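Local structure of putative dioxygenase (1H-3-hydroxy-4-oxoquinaldine 2,4-dioxygenase) (Mycobacteroides abscessus subsp. abscessus, 6RA3) at residues Arg192-Pro197 with Met201-Glu206. The protein cleaves the quinolone ring of the Pseudomonas quinolone signal with dioxygen, yielding N-octanoylanthranilate and carbon monoxide, and so takes part in degrading this quorum-sensing molecule. Residues are numbered along the deposited sequence; the frame is centred on the assembly and turned at random.
Sequences RTWGSP and MEALAE
W194 brings CZ3, on the six-membered part of its indole, to 3.7 Å from A203 CB, the methyl standing oblique to the ring. Chi1 of -67° sets CG beside the backbone N and anti to the carbonyl carbon, and the indole reaches across to the end of the next helix. T193 CG2 sits over one ring face, 4.1 Å above the plane and toward the rim, while R200, on helix 197-202, makes a cation-pi contact with the indole. The second link is helical: M201 N donates to P197 O over 2.8 Å, the N-H...O angle being 152° and the donor tilted from the carbonyl plane. This i to i+4 bond belongs to the opening turn of the short helix 197-202, which follows helix 177-194 in an alpha/beta-hydrolase fold and leads into strand 209-214. Between the helices the chain turns at G195, where phi is positive (89°), and S196 takes the N-cap position, its OG making a weak hydrogen bond to R199 N. M201 carries its CG 3.2 Å from P197 O, and the side chain then bends at chi3 to bring CE within 3.9 Å of P197 O. P197 and M201 are buried, both against M124; P197 also touches W100 and M201 touches L103, both on helix 99-109. The P197 side chain lies about 7 Å from that of H97, a probable substrate-binding residue.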
ATOM      1  N   ARG A 192      25.356  22.794 -15.809  1.00 43.26           N
ATOM      2  CA  ARG A 192      26.768  23.056 -16.096  1.00 43.97           C
ATOM      3  C   ARG A 192      27.263  22.262 -17.294  1.00 41.52           C
ATOM      4  O   ARG A 192      28.173  22.707 -17.998  1.00 44.72           O
ATOM      5  CB  ARG A 192      27.653  22.706 -14.894  1.00 37.74           C
ATOM      6  CG  ARG A 192      27.502  23.600 -13.692  1.00 45.47           C
ATOM      7  CD  ARG A 192      28.659  23.392 -12.720  1.00 46.04           C
ATOM      8  NE  ARG A 192      29.315  22.097 -12.873  1.00 48.18           N
ATOM      9  CZ  ARG A 192      29.103  21.032 -12.100  1.00 51.80           C
ATOM     10  NH1 ARG A 192      28.237  21.082 -11.094  1.00 45.48           N
ATOM     11  NH2 ARG A 192      29.772  19.909 -12.340  1.00 55.19           N
ATOM     12  N   THR A 193      26.719  21.070 -17.511  1.00 40.83           N
ATOM     13  CA  THR A 193      27.166  20.213 -18.604  1.00 44.02           C
ATOM     14  C   THR A 193      26.615  20.690 -19.942  1.00 44.77           C
ATOM     15  O   THR A 193      27.366  20.880 -20.907  1.00 40.94           O
ATOM     16  CB  THR A 193      26.710  18.778 -18.335  1.00 42.26           C
ATOM     17  OG1 THR A 193      27.162  18.385 -17.039  1.00 48.21           O
ATOM     18  CG2 THR A 193      27.233  17.794 -19.421  1.00 42.16           C
ATOM     19  N   TRP A 194      25.301  20.884 -19.999  1.00 43.07           N
ATOM     20  CA  TRP A 194      24.573  21.120 -21.239  1.00 45.57           C
ATOM     21  C   TRP A 194      24.339  22.589 -21.516  1.00 43.35           C
ATOM     22  O   TRP A 194      24.070  22.946 -22.668  1.00 49.21           O
ATOM     23  CB  TRP A 194      23.202  20.415 -21.188  1.00 44.11           C
ATOM     24  CG  TRP A 194      23.334  18.964 -21.180  1.00 35.92           C
ATOM     25  CD1 TRP A 194      23.154  18.136 -20.115  1.00 38.87           C
ATOM     26  CD2 TRP A 194      23.712  18.139 -22.280  1.00 38.08           C
ATOM     27  NE1 TRP A 194      23.396  16.846 -20.484  1.00 42.58           N
ATOM     28  CE2 TRP A 194      23.732  16.811 -21.812  1.00 41.88           C
ATOM     29  CE3 TRP A 194      24.011  18.388 -23.629  1.00 38.99           C
ATOM     30  CZ2 TRP A 194      24.048  15.721 -22.641  1.00 34.00           C
ATOM     31  CZ3 TRP A 194      24.335  17.301 -24.452  1.00 40.69           C
ATOM     32  CH2 TRP A 194      24.345  15.986 -23.951  1.00 38.03           C
ATOM     33  N   GLY A 195      24.434  23.431 -20.489  1.00 43.83           N
ATOM     34  CA  GLY A 195      24.086  24.835 -20.566  1.00 40.11           C
ATOM     35  C   GLY A 195      22.631  25.049 -20.242  1.00 46.43           C
ATOM     36  O   GLY A 195      22.283  25.799 -19.320  1.00 36.92           O
ATOM     37  N   SER A 196      21.768  24.375 -20.997  1.00 46.66           N
ATOM     38  CA  SER A 196      20.331  24.468 -20.783  1.00 48.64           C
ATOM     39  C   SER A 196      19.677  23.237 -21.399  1.00 44.12           C
ATOM     40  O   SER A 196      20.304  22.525 -22.197  1.00 37.86           O
ATOM     41  CB  SER A 196      19.749  25.753 -21.397  1.00 52.22           C
ATOM     42  OG  SER A 196      19.543  25.598 -22.795  1.00 53.81           O
ATOM     43  N   PRO A 197      18.421  22.957 -21.043  1.00 41.90           N
ATOM     44  CA  PRO A 197      17.725  21.805 -21.658  1.00 47.45           C
ATOM     45  C   PRO A 197      17.524  21.950 -23.168  1.00 46.82           C
ATOM     46  O   PRO A 197      17.533  20.946 -23.896  1.00 41.44           O
ATOM     47  CB  PRO A 197      16.381  21.773 -20.915  1.00 48.78           C
ATOM     48  CG  PRO A 197      16.493  22.756 -19.779  1.00 49.24           C
ATOM     49  CD  PRO A 197      17.534  23.751 -20.176  1.00 46.48           C
ATOM     50  N   MET A 201      18.464  19.365 -25.967  1.00 40.72           N
ATOM     51  CA  MET A 201      17.560  18.888 -27.027  1.00 49.83           C
ATOM     52  C   MET A 201      18.195  18.967 -28.416  1.00 53.82           C
ATOM     53  O   MET A 201      18.013  18.056 -29.242  1.00 44.18           O
ATOM     54  CB  MET A 201      16.262  19.686 -27.017  1.00 48.67           C
ATOM     55  CG  MET A 201      15.434  19.473 -25.773  1.00 47.43           C
ATOM     56  SD  MET A 201      13.830  20.215 -25.901  1.00 48.49           S
ATOM     57  CE  MET A 201      13.729  21.497 -24.680  1.00 42.08           C
ATOM     58  N   GLU A 202      18.913  20.065 -28.708  1.00 53.38           N
ATOM     59  CA  GLU A 202      19.554  20.203 -30.013  1.00 47.81           C
ATOM     60  C   GLU A 202      20.667  19.184 -30.205  1.00 51.48           C
ATOM     61  O   GLU A 202      21.033  18.884 -31.351  1.00 47.92           O
ATOM     62  CB  GLU A 202      20.099  21.621 -30.200  1.00 50.09           C
ATOM     63  CG  GLU A 202      19.055  22.735 -30.036  1.00 55.07           C
ATOM     64  CD  GLU A 202      19.622  24.132 -30.325  1.00 64.73           C
ATOM     65  OE1 GLU A 202      19.850  24.447 -31.512  1.00 77.36           O
ATOM     66  OE2 GLU A 202      19.837  24.915 -29.369  1.00 66.30           O
ATOM     67  N   ALA A 203      21.199  18.628 -29.119  1.00 47.99           N
ATOM     68  CA  ALA A 203      22.201  17.580 -29.226  1.00 45.77           C
ATOM     69  C   ALA A 203      21.604  16.199 -29.496  1.00 47.27           C
ATOM     70  O   ALA A 203      22.364  15.230 -29.626  1.00 45.25           O
ATOM     71  CB  ALA A 203      23.037  17.548 -27.951  1.00 45.37           C
ATOM     72  N   LEU A 204      20.277  16.073 -29.588  1.00 54.67           N
ATOM     73  CA  LEU A 204      19.659  14.767 -29.812  1.00 46.25           C
ATOM     74  C   LEU A 204      19.961  14.273 -31.214  1.00 46.10           C
ATOM     75  O   LEU A 204      19.738  14.994 -32.193  1.00 53.38           O
ATOM     76  CB  LEU A 204      18.145  14.851 -29.606  1.00 50.01           C
ATOM     77  CG  LEU A 204      17.674  14.984 -28.157  1.00 53.15           C
ATOM     78  CD1 LEU A 204      16.234  15.451 -28.102  1.00 44.15           C
ATOM     79  CD2 LEU A 204      17.875  13.662 -27.403  1.00 47.33           C
ATOM     80  N   ALA A 205      20.462  13.034 -31.306  1.00 50.93           N
ATOM     81  CA  ALA A 205      20.708  12.355 -32.581  1.00 58.58           C
ATOM     82  C   ALA A 205      19.551  12.530 -33.566  1.00 59.41           C
ATOM     83  O   ALA A 205      19.694  13.209 -34.588  1.00 56.21           O
ATOM     84  CB  ALA A 205      20.958  10.854 -32.351  1.00 65.97           C
ATOM     85  N   GLU A 206      18.408  11.902 -33.286  1.00 62.77           N
ATOM     86  CA  GLU A 206      17.203  12.059 -34.101  1.00 52.71           C
ATOM     87  C   GLU A 206      16.080  12.552 -33.198  1.00 48.80           C
ATOM     88  O   GLU A 206      15.398  11.745 -32.544  1.00 48.36           O
ATOM     89  CB  GLU A 206      16.834  10.750 -34.807  1.00 59.65           C
ATOM     90  CG  GLU A 206      16.848   9.477 -33.950  1.00 64.87           C
ATOM     91  CD  GLU A 206      15.956   8.370 -34.523  1.00 63.23           C
ATOM     92  OE1 GLU A 206      15.580   8.433 -35.719  1.00 67.87           O
ATOM     93  OE2 GLU A 206      15.613   7.437 -33.769  1.00 54.93           O
TER